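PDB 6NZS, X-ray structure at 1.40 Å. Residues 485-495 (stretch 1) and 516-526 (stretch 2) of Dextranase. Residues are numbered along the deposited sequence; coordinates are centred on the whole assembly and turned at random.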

# COMPACT_ATOMS: atom_id res chain seq x y z
N THR A 485 -11.33 12.87 3.96
CA THR A 485 -10.49 12.84 2.77
C THR A 485 -10.73 14.11 1.96
O THR A 485 -11.55 14.96 2.33
CB THR A 485 -10.66 11.57 1.93
OG1 THR A 485 -9.56 11.45 1.02
CG2 THR A 485 -11.96 11.59 1.13
N ASN A 486 -9.99 14.23 0.85
CA ASN A 486 -10.03 15.46 0.06
C ASN A 486 -11.00 15.43 -1.11
O ASN A 486 -11.71 16.42 -1.33
CB ASN A 486 -8.62 15.90 -0.39
CG ASN A 486 -7.98 14.96 -1.38
OD1 ASN A 486 -8.24 13.75 -1.39
ND2 ASN A 486 -7.09 15.51 -2.21
N CYS A 487 -11.07 14.33 -1.87
CA CYS A 487 -11.93 14.32 -3.05
C CYS A 487 -12.18 12.88 -3.48
O CYS A 487 -11.38 11.98 -3.21
CB CYS A 487 -11.36 15.15 -4.20
SG CYS A 487 -9.62 14.85 -4.60
N ALA A 488 -13.30 12.67 -4.17
CA ALA A 488 -13.71 11.32 -4.57
C ALA A 488 -13.02 10.84 -5.84
O ALA A 488 -12.40 9.78 -5.84
CB ALA A 488 -15.23 11.26 -4.73
N ILE A 489 -13.14 11.59 -6.94
CA ILE A 489 -12.72 11.07 -8.24
C ILE A 489 -12.34 12.21 -9.18
O ILE A 489 -13.08 13.18 -9.33
CB ILE A 489 -13.79 10.15 -8.85
CG1 ILE A 489 -13.32 9.58 -10.18
CG2 ILE A 489 -15.12 10.88 -9.01
CD1 ILE A 489 -14.12 8.35 -10.62
N ARG A 490 -11.18 12.08 -9.83
CA ARG A 490 -10.79 13.01 -10.89
C ARG A 490 -10.34 12.19 -12.08
O ARG A 490 -9.32 11.50 -12.01
CB ARG A 490 -9.71 13.99 -10.44
CG ARG A 490 -10.27 15.13 -9.61
CD ARG A 490 -9.20 16.05 -9.03
NE ARG A 490 -9.83 16.85 -7.99
CZ ARG A 490 -9.17 17.58 -7.09
NH1 ARG A 490 -7.85 17.66 -7.11
NH2 ARG A 490 -9.86 18.24 -6.16
N VAL A 491 -11.08 12.28 -13.18
CA VAL A 491 -10.75 11.56 -14.40
C VAL A 491 -10.40 12.59 -15.46
O VAL A 491 -11.28 13.29 -15.97
CB VAL A 491 -11.92 10.68 -14.85
CG1 VAL A 491 -11.62 10.03 -16.20
CG2 VAL A 491 -12.21 9.61 -13.80
N TYR A 492 -9.11 12.69 -15.79
CA TYR A 492 -8.65 13.41 -16.97
C TYR A 492 -8.45 12.34 -18.03
O TYR A 492 -7.43 11.64 -18.04
CB TYR A 492 -7.40 14.23 -16.66
CG TYR A 492 -7.65 15.10 -15.45
CD1 TYR A 492 -8.39 16.27 -15.56
CD2 TYR A 492 -7.23 14.71 -14.19
CE1 TYR A 492 -8.67 17.05 -14.44
CE2 TYR A 492 -7.50 15.46 -13.08
CZ TYR A 492 -8.21 16.63 -13.20
OH TYR A 492 -8.49 17.38 -12.08
N ALA A 493 -9.46 12.17 -18.89
CA ALA A 493 -9.50 11.01 -19.78
C ALA A 493 -8.49 11.17 -20.91
O ALA A 493 -8.59 12.08 -21.73
CB ALA A 493 -10.90 10.83 -20.36
N LEU A 494 -7.51 10.26 -20.94
CA LEU A 494 -6.51 10.22 -21.99
C LEU A 494 -6.84 9.18 -23.05
O LEU A 494 -6.09 9.04 -24.02
CB LEU A 494 -5.12 9.95 -21.40
CG LEU A 494 -4.64 10.98 -20.37
CD1 LEU A 494 -3.34 10.51 -19.72
CD2 LEU A 494 -4.45 12.35 -21.04
N SER A 495 -7.95 8.46 -22.87
CA SER A 495 -8.42 7.43 -23.78
C SER A 495 -9.94 7.49 -23.79
O SER A 495 -10.55 8.06 -22.88
CB SER A 495 -8.00 6.03 -23.28
OG SER A 495 -6.60 5.92 -23.09
N THR A 516 -13.93 24.06 -3.13
CA THR A 516 -13.32 24.09 -4.45
C THR A 516 -12.12 23.14 -4.55
O THR A 516 -11.84 22.62 -5.64
CB THR A 516 -12.91 25.52 -4.80
OG1 THR A 516 -12.15 26.08 -3.71
CG2 THR A 516 -14.13 26.38 -5.04
N SER A 517 -11.41 22.90 -3.44
CA SER A 517 -10.28 21.99 -3.44
C SER A 517 -10.72 20.54 -3.36
O SER A 517 -9.88 19.64 -3.50
CB SER A 517 -9.37 22.26 -2.24
OG SER A 517 -8.89 23.60 -2.23
N GLN A 518 -12.00 20.30 -3.11
CA GLN A 518 -12.54 18.96 -2.92
C GLN A 518 -13.31 18.47 -4.14
O GLN A 518 -13.98 17.43 -4.06
CB GLN A 518 -13.44 18.96 -1.69
CG GLN A 518 -12.68 19.39 -0.44
CD GLN A 518 -13.57 19.61 0.75
OE1 GLN A 518 -14.75 19.98 0.63
NE2 GLN A 518 -13.00 19.42 1.94
N VAL A 519 -13.20 19.18 -5.26
CA VAL A 519 -14.04 18.90 -6.42
C VAL A 519 -13.65 17.57 -7.06
O VAL A 519 -12.48 17.18 -7.07
CB VAL A 519 -13.92 20.06 -7.42
CG1 VAL A 519 -12.54 20.10 -8.06
CG2 VAL A 519 -15.01 19.97 -8.49
N SER A 520 -14.66 16.88 -7.58
CA SER A 520 -14.45 15.74 -8.46
C SER A 520 -14.59 16.19 -9.91
O SER A 520 -15.43 17.04 -10.21
CB SER A 520 -15.45 14.64 -8.14
OG SER A 520 -15.07 13.94 -6.96
N HIS A 521 -13.76 15.63 -10.80
CA HIS A 521 -13.66 16.07 -12.19
C HIS A 521 -13.88 14.91 -13.16
O HIS A 521 -13.56 13.75 -12.86
CB HIS A 521 -12.27 16.64 -12.49
CG HIS A 521 -12.11 18.08 -12.12
ND1 HIS A 521 -10.88 18.71 -12.09
CD2 HIS A 521 -13.02 19.02 -11.74
CE1 HIS A 521 -11.04 19.98 -11.73
NE2 HIS A 521 -12.33 20.18 -11.52
N LEU A 522 -14.40 15.24 -14.34
CA LEU A 522 -14.54 14.30 -15.45
C LEU A 522 -14.37 15.12 -16.72
O LEU A 522 -15.26 15.93 -17.05
CB LEU A 522 -15.90 13.63 -15.41
CG LEU A 522 -16.20 12.61 -16.52
CD1 LEU A 522 -15.27 11.40 -16.42
CD2 LEU A 522 -17.64 12.17 -16.42
N LYS A 523 -13.25 14.95 -17.41
CA LYS A 523 -12.89 15.81 -18.53
C LYS A 523 -12.36 14.96 -19.67
O LYS A 523 -11.66 13.97 -19.44
CB LYS A 523 -11.79 16.80 -18.13
CG LYS A 523 -12.20 17.76 -17.00
CD LYS A 523 -11.13 18.82 -16.75
CE LYS A 523 -11.56 19.79 -15.67
NZ LYS A 523 -12.66 20.69 -16.16
N ARG A 524 -12.69 15.36 -20.91
CA ARG A 524 -12.24 14.66 -22.11
C ARG A 524 -11.10 15.46 -22.73
O ARG A 524 -11.29 16.60 -23.15
CB ARG A 524 -13.39 14.52 -23.11
CG ARG A 524 -14.58 13.76 -22.56
CD ARG A 524 -15.62 13.43 -23.62
NE ARG A 524 -16.31 14.61 -24.13
CZ ARG A 524 -16.45 14.90 -25.42
NH1 ARG A 524 -15.94 14.11 -26.35
NH2 ARG A 524 -17.11 15.99 -25.79
N TYR A 525 -9.91 14.85 -22.78
CA TYR A 525 -8.77 15.48 -23.42
C TYR A 525 -8.76 15.13 -24.92
O TYR A 525 -9.55 14.32 -25.39
CB TYR A 525 -7.47 15.09 -22.71
CG TYR A 525 -7.23 15.85 -21.41
CD1 TYR A 525 -8.23 16.62 -20.83
CD2 TYR A 525 -5.99 15.80 -20.77
CE1 TYR A 525 -8.01 17.32 -19.65
CE2 TYR A 525 -5.76 16.50 -19.59
CZ TYR A 525 -6.77 17.26 -19.05
OH TYR A 525 -6.56 17.96 -17.87
N THR A 526 -7.86 15.78 -25.66
CA THR A 526 -7.75 15.59 -27.11
C THR A 526 -6.36 15.08 -27.47
O THR A 526 -5.44 15.08 -26.66
CB THR A 526 -8.00 16.90 -27.88
OG1 THR A 526 -6.84 17.74 -27.79
CG2 THR A 526 -9.20 17.64 -27.34
O HOH W 1 -7.44 18.51 -2.45
O HOH W 2 -15.14 14.97 -4.38

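Parallel β-strands illustrate a general rule: burying a backbone polar group is costly unless it finds a partner, so where the regular ladder stops, side chains and water often take over. In this dextranase, strands 489-493 and 521-524 run parallel, their axes 4° apart in direction and 4.6 Å apart at closest approach. The hydrogen bonds alternate as parallel pairing requires. H521 N donates to I489 O (2.9 Å), V491 N to H521 O (2.9 Å), K523 N to V491 O (3.0 Å) and A493 N to K523 O (2.9 Å); a longer bond from Y525 N to A493 O (3.2 Å) carries the ladder past the second strand.

Before the ladder begins, substitutes appear. I489 N donates to the side-chain oxygen S520 OG (3.0 Å). One water accepts from A488 N (3.0 Å) and donates to Q518 O (2.7 Å), while also lying 2.8 Å from S520 OG. R490 serves the carbonyls of S517 and V519, its guanidinium meeting them near its own plane, where its N-H bonds point: NE (2.8 Å) and NH2 (3.0 Å) both donate to V519 O, and NH2 also reaches S517 O (3.0 Å). A second water joins N486 ND2 (3.0 Å) to S517 O (2.9 Å). The accounting is not perfect: N486 O is buried without a hydrogen-bond partner, although Q518 CA offers a CA-H...O contact at 3.1 Å.

Side chains fill both faces of the sheet. R490, Y492, H521 and K523 share one, where Y492 OH and H521 ND1 hydrogen-bond at 2.7 Å and the two rings meet rim to rim. On the face shared by V491 and L522, V491 CB packs against L522 CD1 (3.8 Å). Just past the second strand, the Y525 ring receives Y492 CB over one face, 4.3 Å from the ring centroid, and L494 CD2 meets Y525 CD2 at 3.8 Å.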